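Long-range contact in ketol-acid reductoisomerase (NAD(+)) (uncultured archaeon GZfos26G2, PDB 4XDY), which rearranges (S)-2-acetolactate by a magnesium-dependent methyl migration and reduces the product with NADH to (R)-2,3-dihydroxy-isovalerate in branched-chain amino acid biosynthesis: residues A75-L84 with Q101-S111. Numbering follows the deposited sequence.
Sequences AEKGDVVHIL and QLKAGKALCFS. With NAI (1,4-dihydronicotinamide adenine dinucleotide), chain E.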
loop_
_atom_site.group_PDB
_atom_site.type_symbol
_atom_site.label_atom_id
_atom_site.label_comp_id
_atom_site.label_asym_id
_atom_site.label_seq_id
_atom_site.Cartn_x
_atom_site.Cartn_y
_atom_site.Cartn_z
ATOM N N ALA A 75 -13.800 10.307 33.622
ATOM C CA ALA A 75 -14.646 11.319 33.045
ATOM C C ALA A 75 -14.748 12.526 33.998
ATOM O O ALA A 75 -14.857 13.652 33.576
ATOM C CB ALA A 75 -16.014 10.816 32.820
ATOM N N GLU A 76 -14.780 12.223 35.281
ATOM C CA GLU A 76 -14.777 13.252 36.335
ATOM C C GLU A 76 -13.537 14.117 36.235
ATOM O O GLU A 76 -13.625 15.329 36.270
ATOM C CB GLU A 76 -14.875 12.562 37.728
ATOM C CG GLU A 76 -15.271 13.510 38.843
ATOM C CD GLU A 76 -15.836 12.805 40.074
ATOM O OE1 GLU A 76 -15.959 11.543 40.124
ATOM O OE2 GLU A 76 -16.181 13.557 40.995
ATOM N N LYS A 77 -12.395 13.519 35.999
ATOM C CA LYS A 77 -11.184 14.199 36.013
ATOM C C LYS A 77 -10.875 14.945 34.688
ATOM O O LYS A 77 -10.086 15.880 34.630
ATOM C CB LYS A 77 -10.137 13.145 36.312
ATOM C CG LYS A 77 -8.764 13.708 36.391
ATOM C CD LYS A 77 -7.824 12.932 37.300
ATOM C CE LYS A 77 -6.459 13.639 37.186
ATOM N NZ LYS A 77 -5.507 13.193 38.215
ATOM N N GLY A 78 -11.427 14.476 33.576
ATOM C CA GLY A 78 -11.030 15.078 32.318
ATOM C C GLY A 78 -11.775 16.386 32.050
ATOM O O GLY A 78 -12.978 16.462 32.199
ATOM N N ASP A 79 -11.030 17.355 31.546
ATOM C CA ASP A 79 -11.640 18.539 30.949
ATOM C C ASP A 79 -12.164 18.208 29.536
ATOM O O ASP A 79 -13.129 18.801 29.075
ATOM C CB ASP A 79 -10.589 19.628 30.844
ATOM C CG ASP A 79 -10.052 20.036 32.215
ATOM O OD1 ASP A 79 -10.908 20.354 33.028
ATOM O OD2 ASP A 79 -8.839 19.898 32.485
ATOM N N VAL A 80 -11.426 17.310 28.866
ATOM C CA VAL A 80 -11.832 16.724 27.577
ATOM C C VAL A 80 -12.056 15.243 27.826
ATOM O O VAL A 80 -11.198 14.584 28.359
ATOM C CB VAL A 80 -10.783 16.937 26.459
ATOM C CG1 VAL A 80 -11.311 16.355 25.135
ATOM C CG2 VAL A 80 -10.515 18.416 26.273
ATOM N N VAL A 81 -13.252 14.772 27.481
ATOM C CA VAL A 81 -13.587 13.352 27.646
ATOM C C VAL A 81 -13.617 12.751 26.221
ATOM O O VAL A 81 -14.509 13.059 25.466
ATOM C CB VAL A 81 -14.921 13.169 28.328
ATOM C CG1 VAL A 81 -15.320 11.689 28.392
ATOM C CG2 VAL A 81 -14.866 13.713 29.769
ATOM N N HIS A 82 -12.553 12.037 25.894
ATOM C CA HIS A 82 -12.293 11.693 24.500
ATOM C C HIS A 82 -12.573 10.194 24.330
ATOM O O HIS A 82 -11.827 9.360 24.880
ATOM C CB HIS A 82 -10.863 12.022 24.197
ATOM C CG HIS A 82 -10.448 11.786 22.780
ATOM N ND1 HIS A 82 -11.339 11.739 21.744
ATOM C CD2 HIS A 82 -9.227 11.648 22.218
ATOM C CE1 HIS A 82 -10.691 11.578 20.606
ATOM N NE2 HIS A 82 -9.417 11.498 20.865
ATOM N N ILE A 83 -13.641 9.906 23.602
ATOM C CA ILE A 83 -14.243 8.556 23.528
ATOM C C ILE A 83 -13.531 7.798 22.411
ATOM O O ILE A 83 -13.771 8.075 21.241
ATOM C CB ILE A 83 -15.747 8.624 23.395
ATOM C CG1 ILE A 83 -16.351 9.215 24.695
ATOM C CG2 ILE A 83 -16.339 7.213 23.238
ATOM C CD1 ILE A 83 -17.806 9.493 24.635
ATOM N N LEU A 84 -12.643 6.884 22.812
ATOM C CA LEU A 84 -11.917 6.013 21.866
ATOM C C LEU A 84 -12.206 4.519 22.160
ATOM O O LEU A 84 -11.361 3.680 22.006
ATOM C CB LEU A 84 -10.448 6.355 21.806
ATOM C CG LEU A 84 -10.075 7.738 21.280
ATOM C CD1 LEU A 84 -8.591 8.036 21.356
ATOM C CD2 LEU A 84 -10.601 7.945 19.863
ATOM N N GLN A 101 -21.167 12.099 34.804
ATOM C CA GLN A 101 -20.007 12.864 35.211
ATOM C C GLN A 101 -19.793 14.116 34.353
ATOM O O GLN A 101 -18.821 14.857 34.555
ATOM C CB GLN A 101 -18.748 11.996 35.187
ATOM C CG GLN A 101 -18.961 10.588 35.778
ATOM C CD GLN A 101 -19.649 10.664 37.120
ATOM O OE1 GLN A 101 -20.853 10.324 37.285
ATOM N NE2 GLN A 101 -18.917 11.211 38.074
ATOM N N LEU A 102 -20.658 14.336 33.366
ATOM C CA LEU A 102 -20.427 15.481 32.451
ATOM C C LEU A 102 -20.780 16.723 33.291
ATOM O O LEU A 102 -21.654 16.681 34.160
ATOM C CB LEU A 102 -21.255 15.386 31.191
ATOM C CG LEU A 102 -20.682 14.392 30.153
ATOM C CD1 LEU A 102 -21.364 14.513 28.784
ATOM C CD2 LEU A 102 -19.159 14.466 29.924
ATOM N N LYS A 103 -20.014 17.761 33.162
ATOM C CA LYS A 103 -20.378 19.015 33.807
ATOM C C LYS A 103 -20.340 20.019 32.673
ATOM O O LYS A 103 -19.497 19.903 31.772
ATOM C CB LYS A 103 -19.326 19.383 34.854
ATOM C CG LYS A 103 -19.361 18.479 36.066
ATOM C CD LYS A 103 -20.280 19.031 37.119
ATOM C CE LYS A 103 -19.578 20.140 37.910
ATOM N NZ LYS A 103 -19.744 19.900 39.367
ATOM N N ALA A 104 -21.109 21.078 32.834
ATOM C CA ALA A 104 -21.002 22.232 31.899
ATOM C C ALA A 104 -19.641 22.614 31.573
ATOM O O ALA A 104 -18.790 22.761 32.429
ATOM C CB ALA A 104 -21.764 23.457 32.452
ATOM N N GLY A 105 -19.435 22.857 30.286
ATOM C CA GLY A 105 -18.166 23.286 29.743
ATOM C C GLY A 105 -17.040 22.324 29.610
ATOM O O GLY A 105 -15.960 22.712 29.122
ATOM N N LYS A 106 -17.187 21.092 30.107
ATOM C CA LYS A 106 -16.317 20.021 29.572
ATOM C C LYS A 106 -16.530 19.933 28.039
ATOM O O LYS A 106 -17.570 20.405 27.489
ATOM C CB LYS A 106 -16.682 18.677 30.214
ATOM C CG LYS A 106 -16.001 18.367 31.594
ATOM C CD LYS A 106 -16.516 17.044 32.150
ATOM C CE LYS A 106 -16.339 16.871 33.660
ATOM N NZ LYS A 106 -14.917 16.852 34.048
ATOM N N ALA A 107 -15.574 19.272 27.386
ATOM C CA ALA A 107 -15.709 18.949 25.949
ATOM C C ALA A 107 -15.789 17.411 25.823
ATOM O O ALA A 107 -15.002 16.686 26.458
ATOM C CB ALA A 107 -14.525 19.473 25.183
ATOM N N LEU A 108 -16.793 16.959 25.114
ATOM C CA LEU A 108 -16.925 15.533 24.676
ATOM C C LEU A 108 -16.358 15.432 23.278
ATOM O O LEU A 108 -16.832 16.103 22.342
ATOM C CB LEU A 108 -18.396 15.214 24.688
ATOM C CG LEU A 108 -18.795 13.710 24.559
ATOM C CD1 LEU A 108 -18.328 12.865 25.741
ATOM C CD2 LEU A 108 -20.294 13.561 24.315
ATOM N N CYS A 109 -15.381 14.544 23.115
ATOM C CA CYS A 109 -14.639 14.434 21.877
ATOM C C CYS A 109 -14.715 12.968 21.375
ATOM O O CYS A 109 -14.913 12.033 22.172
ATOM C CB CYS A 109 -13.228 14.854 22.104
ATOM S SG CYS A 109 -12.137 15.071 20.720
ATOM N N PHE A 110 -14.583 12.838 20.067
ATOM C CA PHE A 110 -14.697 11.530 19.343
ATOM C C PHE A 110 -13.599 11.545 18.292
ATOM O O PHE A 110 -13.091 12.638 17.899
ATOM C CB PHE A 110 -15.992 11.375 18.643
ATOM C CG PHE A 110 -17.183 11.314 19.561
ATOM C CD1 PHE A 110 -17.774 12.497 20.031
ATOM C CD2 PHE A 110 -17.662 10.116 19.998
ATOM C CE1 PHE A 110 -18.880 12.445 20.862
ATOM C CE2 PHE A 110 -18.764 10.042 20.834
ATOM C CZ PHE A 110 -19.388 11.198 21.256
ATOM N N SER A 111 -13.276 10.368 17.743
ATOM C CA SER A 111 -12.442 10.316 16.559
ATOM C C SER A 111 -13.143 9.736 15.348
ATOM O O SER A 111 -12.495 9.512 14.340
ATOM C CB SER A 111 -11.127 9.620 16.783
ATOM O OG SER A 111 -10.236 10.412 17.580
HETATM P PA NAI E . -10.848 -0.561 20.026
HETATM O O1A NAI E . -11.762 -1.586 19.337
HETATM O O2A NAI E . -9.392 -0.673 19.896
HETATM O O5B NAI E . -11.410 -0.445 21.533
HETATM C C5B NAI E . -10.696 0.363 22.512
HETATM C C4B NAI E . -10.696 -0.399 23.872
HETATM O O4B NAI E . -12.056 -0.414 24.291
HETATM C C3B NAI E . -10.259 -1.887 23.884
HETATM O O3B NAI E . -8.833 -1.921 23.815
HETATM C C2B NAI E . -10.887 -2.394 25.165
HETATM O O2B NAI E . -9.967 -2.170 26.235
HETATM C C1B NAI E . -12.121 -1.464 25.290
HETATM N N9A NAI E . -13.355 -2.202 25.079
HETATM C C8A NAI E . -13.553 -3.091 24.016
HETATM N N7A NAI E . -14.772 -3.605 24.105
HETATM C C5A NAI E . -15.338 -3.086 25.226
HETATM C C6A NAI E . -16.606 -3.258 25.911
HETATM N N6A NAI E . -17.549 -4.093 25.451
HETATM N N1A NAI E . -16.880 -2.525 27.023
HETATM C C2A NAI E . -15.952 -1.691 27.537
HETATM N N3A NAI E . -14.769 -1.464 26.993
HETATM C C4A NAI E . -14.404 -2.147 25.846
HETATM O O3 NAI E . -11.335 0.949 19.445
HETATM P PN NAI E . -10.624 1.677 18.127
HETATM O O1N NAI E . -10.642 0.735 16.939
HETATM O O2N NAI E . -9.342 2.211 18.607
HETATM O O5D NAI E . -11.794 2.707 17.858
HETATM C C5D NAI E . -11.908 3.886 18.725
HETATM C C4D NAI E . -12.651 5.059 17.988
HETATM O O4D NAI E . -11.686 5.497 17.010
HETATM C C3D NAI E . -13.880 4.673 17.188
HETATM O O3D NAI E . -14.829 5.747 17.201
HETATM C C2D NAI E . -13.385 4.440 15.741
HETATM O O2D NAI E . -14.356 4.564 14.705
HETATM C C1D NAI E . -12.304 5.498 15.666
HETATM N N1N NAI E . -11.210 5.334 14.702
HETATM C C2N NAI E . -10.476 4.202 14.747
HETATM C C3N NAI E . -9.441 4.011 13.902
HETATM C C7N NAI E . -8.622 2.848 14.049
HETATM O O7N NAI E . -8.938 1.750 14.603
HETATM N N7N NAI E . -7.362 3.067 13.765
HETATM C C4N NAI E . -9.125 5.063 12.957
HETATM C C5N NAI E . -9.798 6.316 13.117
HETATM C C6N NAI E . -10.850 6.388 13.975
HETATM O O HOH W 1 -14.668 8.098 18.599
#
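K106 reaches across to the C-terminal end of helix 71-77 and the residue after it, G78: its NZ donates to G78 O (2.7 Å), to E76 O (3.0 Å) and, weakly, to A75 O. The chain runs extended as far as CE and turns at chi4 (-64°), bringing NZ in above the carbonyl planes of E76 and G78. From there strands 80-83 and 107-110 run parallel: A107 N bonds to D79 O, V81 N to A107 O, C109 N to V81 O and I83 N to C109 O, the last nearly straight at 177°. On one face of the sheet I83 CD1 meets L108 CD1 (3.6 Å) and lies obliquely to the F110 ring. On the other, C109 SG sits 4.0 Å from the centroid of the H82 ring, also obliquely, while L84 CG covers one face of that imidazole. S111 OG, near the ring's edge, is hydrogen-bonded to V132 O. Helix 90-98 completes this Rossmann beta-alpha-beta crossover, packing on I83 and F110. Where the strands part, a water bonded to I83 O and S111 N also meets O3D of NAI, so I83 and S111 reach the nicotinamide ribose through one water; at the far end, the lysine ammonium probably offsets the helix's partial negative charge.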